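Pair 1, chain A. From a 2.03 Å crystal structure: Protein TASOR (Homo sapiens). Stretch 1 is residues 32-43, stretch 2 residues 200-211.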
# COMPACT_ATOMS: atom_id res chain seq x y z
N THR A 32 12.15 1.73 -17.19
CA THR A 32 12.74 0.83 -18.18
C THR A 32 12.77 -0.61 -17.71
O THR A 32 12.86 -1.51 -18.55
CB THR A 32 14.16 1.27 -18.54
OG1 THR A 32 15.06 0.93 -17.47
CG2 THR A 32 14.20 2.74 -18.77
N ASN A 33 12.67 -0.85 -16.41
CA ASN A 33 12.82 -2.20 -15.89
C ASN A 33 11.51 -2.96 -15.72
O ASN A 33 11.53 -4.20 -15.72
CB ASN A 33 13.54 -2.15 -14.53
CG ASN A 33 14.82 -1.34 -14.58
OD1 ASN A 33 15.70 -1.63 -15.38
ND2 ASN A 33 14.91 -0.29 -13.78
N PHE A 34 10.38 -2.28 -15.64
CA PHE A 34 9.09 -2.94 -15.48
C PHE A 34 8.32 -2.91 -16.78
O PHE A 34 8.14 -1.85 -17.39
CB PHE A 34 8.29 -2.29 -14.36
CG PHE A 34 8.85 -2.59 -13.00
CD1 PHE A 34 8.50 -3.75 -12.34
CD2 PHE A 34 9.73 -1.71 -12.38
CE1 PHE A 34 9.02 -4.04 -11.08
CE2 PHE A 34 10.25 -1.98 -11.13
CZ PHE A 34 9.90 -3.15 -10.48
N ASN A 35 7.85 -4.08 -17.22
CA ASN A 35 6.89 -4.16 -18.30
C ASN A 35 5.59 -4.67 -17.69
O ASN A 35 5.52 -5.81 -17.20
CB ASN A 35 7.41 -5.06 -19.43
CG ASN A 35 6.39 -5.26 -20.53
OD1 ASN A 35 5.42 -4.52 -20.66
ND2 ASN A 35 6.65 -6.23 -21.40
N TYR A 36 4.58 -3.81 -17.67
CA TYR A 36 3.28 -4.16 -17.12
C TYR A 36 2.46 -4.72 -18.27
O TYR A 36 2.04 -3.98 -19.16
CB TYR A 36 2.62 -2.95 -16.49
CG TYR A 36 3.45 -2.39 -15.36
CD1 TYR A 36 3.58 -3.09 -14.16
CD2 TYR A 36 4.12 -1.19 -15.51
CE1 TYR A 36 4.36 -2.58 -13.13
CE2 TYR A 36 4.89 -0.67 -14.49
CZ TYR A 36 5.01 -1.37 -13.30
OH TYR A 36 5.77 -0.86 -12.29
N ARG A 37 2.24 -6.03 -18.26
CA ARG A 37 1.69 -6.70 -19.42
C ARG A 37 0.21 -7.01 -19.29
O ARG A 37 -0.43 -7.28 -20.31
CB ARG A 37 2.45 -8.00 -19.68
CG ARG A 37 3.98 -7.81 -19.70
CD ARG A 37 4.62 -8.84 -20.60
NE ARG A 37 6.07 -8.87 -20.45
CZ ARG A 37 6.86 -9.63 -21.21
NH1 ARG A 37 6.32 -10.40 -22.14
NH2 ARG A 37 8.17 -9.62 -21.02
N ARG A 38 -0.34 -6.97 -18.08
CA ARG A 38 -1.78 -7.06 -17.94
C ARG A 38 -2.19 -6.29 -16.69
O ARG A 38 -1.38 -6.06 -15.79
CB ARG A 38 -2.28 -8.51 -17.89
CG ARG A 38 -1.73 -9.38 -16.81
CD ARG A 38 -2.33 -10.77 -16.93
NE ARG A 38 -2.02 -11.61 -15.77
CZ ARG A 38 -2.66 -12.73 -15.48
NH1 ARG A 38 -3.64 -13.16 -16.26
NH2 ARG A 38 -2.31 -13.44 -14.41
N ALA A 39 -3.45 -5.88 -16.67
CA ALA A 39 -3.94 -5.00 -15.62
C ALA A 39 -5.45 -5.15 -15.51
O ALA A 39 -6.14 -5.30 -16.53
CB ALA A 39 -3.57 -3.54 -15.91
N CYS A 40 -5.95 -5.14 -14.28
CA CYS A 40 -7.38 -5.16 -14.00
C CYS A 40 -7.74 -4.08 -13.00
O CYS A 40 -6.98 -3.81 -12.07
CB CYS A 40 -7.83 -6.50 -13.40
SG CYS A 40 -7.50 -7.95 -14.39
N LEU A 41 -8.91 -3.47 -13.18
CA LEU A 41 -9.47 -2.67 -12.10
C LEU A 41 -10.24 -3.59 -11.16
O LEU A 41 -10.77 -4.63 -11.57
CB LEU A 41 -10.38 -1.56 -12.63
CG LEU A 41 -9.63 -0.41 -13.29
CD1 LEU A 41 -10.54 0.47 -14.13
CD2 LEU A 41 -8.92 0.42 -12.22
N VAL A 42 -10.27 -3.23 -9.89
CA VAL A 42 -10.96 -4.03 -8.89
C VAL A 42 -12.26 -3.32 -8.53
O VAL A 42 -12.27 -2.10 -8.29
CB VAL A 42 -10.07 -4.25 -7.65
CG1 VAL A 42 -10.82 -5.07 -6.61
CG2 VAL A 42 -8.77 -4.95 -8.05
N HIS A 43 -13.35 -4.07 -8.51
CA HIS A 43 -14.65 -3.50 -8.16
C HIS A 43 -15.21 -4.36 -7.04
O HIS A 43 -15.93 -5.33 -7.28
CB HIS A 43 -15.59 -3.40 -9.37
CG HIS A 43 -14.98 -2.69 -10.54
ND1 HIS A 43 -14.86 -1.32 -10.58
CD2 HIS A 43 -14.52 -3.14 -11.73
CE1 HIS A 43 -14.30 -0.96 -11.73
NE2 HIS A 43 -14.09 -2.05 -12.44
N CYS A 200 -8.16 0.19 0.45
CA CYS A 200 -9.10 -0.49 -0.44
C CYS A 200 -8.42 -0.89 -1.75
O CYS A 200 -7.80 -0.04 -2.41
CB CYS A 200 -10.30 0.42 -0.73
SG CYS A 200 -11.62 -0.39 -1.65
N PRO A 201 -8.49 -2.16 -2.15
CA PRO A 201 -7.89 -2.56 -3.43
C PRO A 201 -8.57 -1.85 -4.60
O PRO A 201 -9.80 -1.75 -4.67
CB PRO A 201 -8.12 -4.07 -3.48
CG PRO A 201 -9.29 -4.30 -2.60
CD PRO A 201 -9.21 -3.27 -1.51
N TYR A 202 -7.75 -1.34 -5.51
CA TYR A 202 -8.16 -0.52 -6.64
C TYR A 202 -7.80 -1.13 -7.99
O TYR A 202 -8.61 -1.08 -8.92
CB TYR A 202 -7.50 0.87 -6.49
CG TYR A 202 -7.73 1.80 -7.65
CD1 TYR A 202 -8.91 2.53 -7.76
CD2 TYR A 202 -6.75 1.98 -8.63
CE1 TYR A 202 -9.12 3.39 -8.82
CE2 TYR A 202 -6.96 2.83 -9.70
CZ TYR A 202 -8.13 3.54 -9.78
OH TYR A 202 -8.34 4.40 -10.84
N ALA A 203 -6.61 -1.72 -8.12
CA ALA A 203 -6.20 -2.30 -9.39
C ALA A 203 -5.15 -3.37 -9.13
O ALA A 203 -4.51 -3.40 -8.08
CB ALA A 203 -5.63 -1.23 -10.34
N VAL A 204 -4.98 -4.25 -10.12
CA VAL A 204 -3.96 -5.30 -10.10
C VAL A 204 -3.24 -5.29 -11.44
O VAL A 204 -3.88 -5.21 -12.49
CB VAL A 204 -4.56 -6.69 -9.83
CG1 VAL A 204 -3.45 -7.70 -9.61
CG2 VAL A 204 -5.49 -6.64 -8.62
N VAL A 205 -1.91 -5.35 -11.39
CA VAL A 205 -1.09 -5.46 -12.59
C VAL A 205 -0.15 -6.64 -12.42
O VAL A 205 0.23 -7.01 -11.30
CB VAL A 205 -0.26 -4.18 -12.84
CG1 VAL A 205 -1.17 -3.00 -13.13
CG2 VAL A 205 0.64 -3.91 -11.64
N SER A 206 0.19 -7.26 -13.54
CA SER A 206 1.24 -8.26 -13.59
C SER A 206 2.43 -7.65 -14.31
O SER A 206 2.27 -6.94 -15.30
CB SER A 206 0.75 -9.52 -14.32
OG SER A 206 -0.20 -10.22 -13.54
N PHE A 207 3.64 -7.89 -13.80
CA PHE A 207 4.83 -7.32 -14.40
C PHE A 207 5.85 -8.40 -14.72
O PHE A 207 5.85 -9.49 -14.14
CB PHE A 207 5.49 -6.27 -13.48
CG PHE A 207 6.14 -6.84 -12.24
CD1 PHE A 207 7.42 -7.38 -12.28
CD2 PHE A 207 5.49 -6.79 -11.02
CE1 PHE A 207 8.01 -7.90 -11.14
CE2 PHE A 207 6.08 -7.30 -9.87
CZ PHE A 207 7.34 -7.85 -9.93
N THR A 208 6.75 -8.08 -15.63
CA THR A 208 8.02 -8.78 -15.72
C THR A 208 9.12 -7.75 -15.48
O THR A 208 8.94 -6.56 -15.75
CB THR A 208 8.23 -9.49 -17.06
OG1 THR A 208 8.05 -8.56 -18.14
CG2 THR A 208 7.24 -10.63 -17.19
N TYR A 209 10.22 -8.21 -14.89
CA TYR A 209 11.33 -7.35 -14.50
C TYR A 209 12.60 -7.76 -15.26
O TYR A 209 12.96 -8.94 -15.27
CB TYR A 209 11.53 -7.40 -12.98
CG TYR A 209 12.65 -6.53 -12.47
CD1 TYR A 209 12.46 -5.17 -12.23
CD2 TYR A 209 13.90 -7.07 -12.20
CE1 TYR A 209 13.50 -4.38 -11.75
CE2 TYR A 209 14.93 -6.28 -11.73
CZ TYR A 209 14.72 -4.94 -11.51
OH TYR A 209 15.75 -4.16 -11.05
N LYS A 210 13.25 -6.77 -15.88
CA LYS A 210 14.55 -6.82 -16.57
C LYS A 210 15.42 -5.74 -15.94
O LYS A 210 15.05 -4.56 -15.99
CB LYS A 210 14.40 -6.47 -18.08
CG LYS A 210 13.85 -7.43 -19.19
CD LYS A 210 14.81 -8.65 -19.49
CE LYS A 210 14.44 -9.56 -20.75
NZ LYS A 210 12.98 -10.00 -20.78
N ASP A 211 16.57 -6.08 -15.36
CA ASP A 211 17.38 -4.99 -14.77
C ASP A 211 18.14 -4.13 -15.81
O ASP A 211 18.12 -4.40 -17.01
CB ASP A 211 18.40 -5.51 -13.75
CG ASP A 211 19.24 -6.64 -14.29
OD1 ASP A 211 20.37 -6.85 -13.79
OD2 ASP A 211 18.76 -7.32 -15.21
O HOH W 1 -12.62 -2.11 -5.05
O HOH W 2 -10.96 0.05 -8.85

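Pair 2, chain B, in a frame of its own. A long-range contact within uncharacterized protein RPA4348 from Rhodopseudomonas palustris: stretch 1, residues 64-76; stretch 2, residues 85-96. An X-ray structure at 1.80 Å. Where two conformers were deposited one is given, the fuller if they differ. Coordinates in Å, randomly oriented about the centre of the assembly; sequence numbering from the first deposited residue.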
# COMPACT_ATOMS: atom_id res chain seq x y z
N ALA B 64 -4.15 -17.36 10.27
CA ALA B 64 -3.27 -18.51 10.56
C ALA B 64 -3.89 -19.81 10.06
O ALA B 64 -3.22 -20.74 9.61
CB ALA B 64 -2.99 -18.63 12.04
N ASP B 65 -5.20 -19.89 10.26
CA ASP B 65 -6.00 -21.05 9.83
C ASP B 65 -6.00 -21.22 8.33
O ASP B 65 -6.02 -22.34 7.82
CB ASP B 65 -7.47 -20.90 10.22
CG ASP B 65 -7.74 -21.36 11.61
OD1 ASP B 65 -6.83 -21.88 12.29
OD2 ASP B 65 -8.91 -21.23 12.03
N SER B 66 -5.93 -20.09 7.62
CA SER B 66 -6.17 -20.03 6.17
C SER B 66 -4.93 -20.20 5.29
O SER B 66 -5.05 -20.59 4.12
CB SER B 66 -6.79 -18.69 5.78
OG SER B 66 -8.08 -18.55 6.36
N VAL B 67 -3.78 -19.83 5.84
CA VAL B 67 -2.53 -19.76 5.07
C VAL B 67 -1.32 -20.25 5.85
O VAL B 67 -1.28 -20.25 7.07
CB VAL B 67 -2.23 -18.34 4.55
CG1 VAL B 67 -3.36 -17.79 3.66
CG2 VAL B 67 -1.95 -17.39 5.69
N ARG B 68 -0.34 -20.68 5.08
CA ARG B 68 1.02 -20.84 5.55
C ARG B 68 1.98 -20.10 4.63
O ARG B 68 1.99 -20.31 3.42
CB ARG B 68 1.39 -22.32 5.62
CG ARG B 68 2.85 -22.59 5.83
CD ARG B 68 3.12 -24.00 6.37
NE ARG B 68 4.28 -23.94 7.25
CZ ARG B 68 4.24 -24.09 8.58
NH1 ARG B 68 5.36 -23.99 9.28
NH2 ARG B 68 3.09 -24.35 9.18
N ILE B 69 2.79 -19.27 5.26
CA ILE B 69 3.78 -18.45 4.58
C ILE B 69 5.08 -19.19 4.52
O ILE B 69 5.58 -19.71 5.54
CB ILE B 69 4.00 -17.11 5.31
CG1 ILE B 69 2.69 -16.35 5.40
CG2 ILE B 69 5.06 -16.28 4.59
CD1 ILE B 69 2.42 -15.73 6.79
N TYR B 70 5.61 -19.29 3.30
CA TYR B 70 6.87 -20.00 3.08
C TYR B 70 8.03 -19.10 2.64
O TYR B 70 9.20 -19.49 2.74
CB TYR B 70 6.68 -21.16 2.13
CG TYR B 70 6.33 -20.82 0.72
CD1 TYR B 70 7.32 -20.58 -0.22
CD2 TYR B 70 5.02 -20.78 0.29
CE1 TYR B 70 7.00 -20.29 -1.52
CE2 TYR B 70 4.71 -20.55 -0.96
CZ TYR B 70 5.70 -20.28 -1.89
OH TYR B 70 5.35 -19.96 -3.16
N ARG B 71 7.70 -17.89 2.23
CA ARG B 71 8.72 -16.91 1.86
C ARG B 71 8.28 -15.47 2.08
O ARG B 71 7.10 -15.14 1.93
CB ARG B 71 9.19 -17.16 0.41
CG ARG B 71 10.58 -16.65 0.13
CD ARG B 71 11.21 -17.39 -1.05
N TYR B 72 9.21 -14.66 2.57
CA TYR B 72 9.02 -13.22 2.75
C TYR B 72 10.01 -12.45 1.92
O TYR B 72 11.17 -12.85 1.85
CB TYR B 72 9.27 -12.83 4.19
CG TYR B 72 8.34 -13.48 5.18
CD1 TYR B 72 8.44 -14.83 5.49
CD2 TYR B 72 7.36 -12.72 5.83
CE1 TYR B 72 7.57 -15.43 6.43
CE2 TYR B 72 6.51 -13.30 6.76
CZ TYR B 72 6.62 -14.66 7.06
OH TYR B 72 5.75 -15.22 8.00
N HIS B 73 9.55 -11.38 1.30
CA HIS B 73 10.44 -10.44 0.64
C HIS B 73 10.11 -9.00 1.01
O HIS B 73 9.04 -8.51 0.72
CB HIS B 73 10.46 -10.57 -0.86
CG HIS B 73 11.50 -9.70 -1.47
ND1 HIS B 73 11.20 -8.62 -2.29
CD2 HIS B 73 12.85 -9.67 -1.30
CE1 HIS B 73 12.32 -8.01 -2.63
NE2 HIS B 73 13.33 -8.62 -2.04
N ARG B 74 11.08 -8.36 1.59
CA ARG B 74 10.93 -6.98 2.08
C ARG B 74 11.50 -6.03 1.05
O ARG B 74 12.72 -6.01 0.82
CB ARG B 74 11.69 -6.84 3.40
CG ARG B 74 11.05 -5.94 4.44
CD ARG B 74 10.27 -6.82 5.44
NE ARG B 74 9.34 -6.03 6.25
CZ ARG B 74 8.59 -6.53 7.23
NH1 ARG B 74 8.67 -7.83 7.51
NH2 ARG B 74 7.78 -5.73 7.92
N GLU B 75 10.63 -5.20 0.46
CA GLU B 75 10.97 -4.37 -0.69
C GLU B 75 11.38 -2.97 -0.34
O GLU B 75 12.28 -2.40 -0.94
CB GLU B 75 9.82 -4.36 -1.70
CG GLU B 75 9.64 -5.75 -2.34
CD GLU B 75 8.34 -5.94 -3.20
OE1 GLU B 75 7.37 -5.13 -3.14
OE2 GLU B 75 8.28 -6.94 -3.93
N SER B 76 10.70 -2.38 0.63
CA SER B 76 11.02 -1.02 1.11
C SER B 76 10.70 -1.02 2.59
O SER B 76 9.73 -1.63 3.00
CB SER B 76 10.14 0.07 0.47
OG SER B 76 9.84 -0.12 -0.91
N ALA B 85 6.87 2.29 8.06
CA ALA B 85 6.13 1.91 6.84
C ALA B 85 6.95 0.92 6.05
O ALA B 85 8.18 1.00 5.98
CB ALA B 85 5.81 3.15 5.98
N SER B 86 6.28 -0.07 5.50
CA SER B 86 7.00 -0.98 4.65
C SER B 86 6.18 -1.70 3.64
O SER B 86 4.96 -1.78 3.74
CB SER B 86 7.78 -1.96 5.49
OG SER B 86 6.90 -2.79 6.24
N MET B 87 6.90 -2.12 2.64
CA MET B 87 6.35 -2.87 1.54
C MET B 87 6.96 -4.25 1.54
O MET B 87 8.18 -4.39 1.47
CB MET B 87 6.72 -2.22 0.25
CG MET B 87 6.18 -3.08 -0.81
SD MET B 87 4.78 -2.15 -1.44
CE MET B 87 5.75 -1.51 -2.71
N VAL B 88 6.12 -5.27 1.60
CA VAL B 88 6.58 -6.65 1.66
C VAL B 88 5.71 -7.56 0.85
O VAL B 88 4.51 -7.32 0.69
CB VAL B 88 6.66 -7.16 3.12
CG1 VAL B 88 7.27 -6.09 4.03
CG2 VAL B 88 5.29 -7.61 3.65
N ARG B 89 6.34 -8.59 0.32
CA ARG B 89 5.67 -9.65 -0.44
C ARG B 89 5.76 -10.97 0.34
O ARG B 89 6.80 -11.35 0.85
CB ARG B 89 6.29 -9.82 -1.80
CG ARG B 89 5.27 -9.91 -2.89
CD ARG B 89 5.76 -10.64 -4.06
NE ARG B 89 7.21 -10.65 -4.14
CZ ARG B 89 7.88 -11.73 -4.51
NH1 ARG B 89 7.20 -12.83 -4.80
NH2 ARG B 89 9.20 -11.72 -4.59
N TYR B 90 4.61 -11.57 0.48
CA TYR B 90 4.46 -12.88 1.15
C TYR B 90 4.21 -13.91 0.06
O TYR B 90 3.31 -13.73 -0.78
CB TYR B 90 3.22 -12.92 2.03
CG TYR B 90 3.27 -12.47 3.47
CD1 TYR B 90 2.19 -12.75 4.33
CD2 TYR B 90 4.33 -11.76 3.97
CE1 TYR B 90 2.20 -12.33 5.67
CE2 TYR B 90 4.36 -11.33 5.31
CZ TYR B 90 3.29 -11.62 6.15
OH TYR B 90 3.32 -11.22 7.46
N SER B 91 4.92 -15.03 0.13
CA SER B 91 4.58 -16.20 -0.68
C SER B 91 3.98 -17.22 0.24
O SER B 91 4.59 -17.62 1.21
CB SER B 91 5.79 -16.82 -1.39
OG SER B 91 6.53 -15.82 -2.07
N LEU B 92 2.76 -17.59 -0.06
CA LEU B 92 2.06 -18.54 0.77
C LEU B 92 1.31 -19.60 0.06
O LEU B 92 1.08 -19.58 -1.16
CB LEU B 92 1.15 -17.83 1.75
CG LEU B 92 0.06 -17.04 1.04
CD1 LEU B 92 -1.19 -17.91 0.70
CD2 LEU B 92 -0.25 -15.71 1.86
N THR B 93 0.91 -20.56 0.88
CA THR B 93 -0.01 -21.54 0.37
C THR B 93 -1.24 -21.63 1.28
O THR B 93 -1.18 -21.61 2.53
CB THR B 93 0.63 -22.89 -0.01
OG1 THR B 93 0.08 -23.98 0.76
CG2 THR B 93 2.18 -22.83 0.16
N ALA B 94 -2.34 -21.69 0.58
CA ALA B 94 -3.67 -21.80 1.16
C ALA B 94 -3.94 -23.16 1.76
O ALA B 94 -3.68 -24.21 1.15
CB ALA B 94 -4.70 -21.46 0.13
N ALA B 95 -4.47 -23.13 2.98
CA ALA B 95 -4.86 -24.35 3.67
C ALA B 95 -5.84 -25.17 2.85
O ALA B 95 -6.77 -24.65 2.23
CB ALA B 95 -5.48 -24.04 5.07
N GLY B 96 -5.62 -26.47 2.90
CA GLY B 96 -6.52 -27.45 2.31
C GLY B 96 -6.38 -27.63 0.81
O GLY B 96 -6.25 -28.75 0.29
O HOH W 3 3.05 -18.49 -3.41
O HOH W 4 4.01 -13.49 9.35

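The sharpest difference lies at the bulge, where A:Arg37 of pair 1 and B:Tyr70 of pair 2 fall on the same backbone position, with CA atoms 0.3 Å apart after superposition. Each side chain starts sideways and its end comes nearer the other strand, but the arginine makes a polar contact and the tyrosine lays its ring against the strand; both reach the matched threonine, A:Thr208 and B:Thr93. The arginine gives A:Thr208 OG1 a hydrogen bond from A:Arg37 NE, 3.1 Å long, with a weak one from A:Arg37 NH2 at the same distance. For the tyrosine, B:Ser91 CB sits over the ring face, 3.8 Å from the centroid of B:Tyr70, and B:Tyr70 CD2 lies 3.5 Å from B:Thr93 CG2. The same serine and threonine occur at matched positions, A:Ser206 with B:Ser91 and A:Thr208 with B:Thr93. In pair 1 A:Arg38 NE gives a hydrogen bond to A:Ser206 OG at 3.2 Å, so both hydroxyls serve as acceptors; in pair 2 the two residues are a platform for a ring.

The shared frame is an antiparallel two-stranded ladder in which 14 central residues superpose to 0.4 Å. Both ladders slip by one residue at the same place, between A:Tyr36 and A:Arg38 and between B:Ile69 and B:Arg71. The bulge residue still bonds across, A:Arg37 N to A:Ser206 O at 3.1 Å and B:Tyr70 N to B:Ser91 O at 2.9 Å. In pair 2 the same carbonyl also accepts from the next amide, B:Arg71 N to B:Ser91 O at 3.3 Å. Regular pairing resumes for the next residues, as in A:Cys40 N to A:Val204 O at 2.7 Å and B:His73 N to B:Arg89 O at 2.8 Å; pair 2 has a second bulge between B:Arg74 and B:Ser76.

On the face carrying A:Phe34 and A:Tyr36, pair 1 spends its aromatic bulk before the bulge. The edge of A:Phe34 points at the face of A:Phe207, A:Phe34 CD1 to A:Phe207 CD1 being 3.8 Å, and small residues follow, with A:Ala39 CB 3.7 Å from A:Val205 CG1. Pair 2 moves the bulk along. B:Val67 and B:Leu92 replace the two phenylalanines, B:Val67 CG1 to B:Leu92 CD1 at 3.7 Å, while the alanine-valine position becomes B:Tyr72 against B:Tyr90. Their rings meet obliquely, B:Tyr72 CE2 to B:Tyr90 CE2 at 3.3 Å, and one water links the two hydroxyls, 2.8 Å from B:Tyr72 OH and 3.0 Å from B:Tyr90 OH.

Farther along, A:Leu41 matches B:Arg74. A:Leu41 CD2 lies over the ring face of A:Tyr202, 4.3 Å from its centroid; the arginine lays a guanidinium face on valine, B:Arg74 NE to B:Val88 CG1 at 3.0 Å. At A:Val42 and B:Glu75, the apolar contact of A:Val42 CG2 with A:Val204 CG2, 3.7 Å, gives way to a long salt bridge, B:Glu75 OE2 to B:Arg89 NE at 3.9 Å.

For design, the two pairs share register and first bulge, whereas bulk shifts along a face and the bulge residue is arginine or tyrosine.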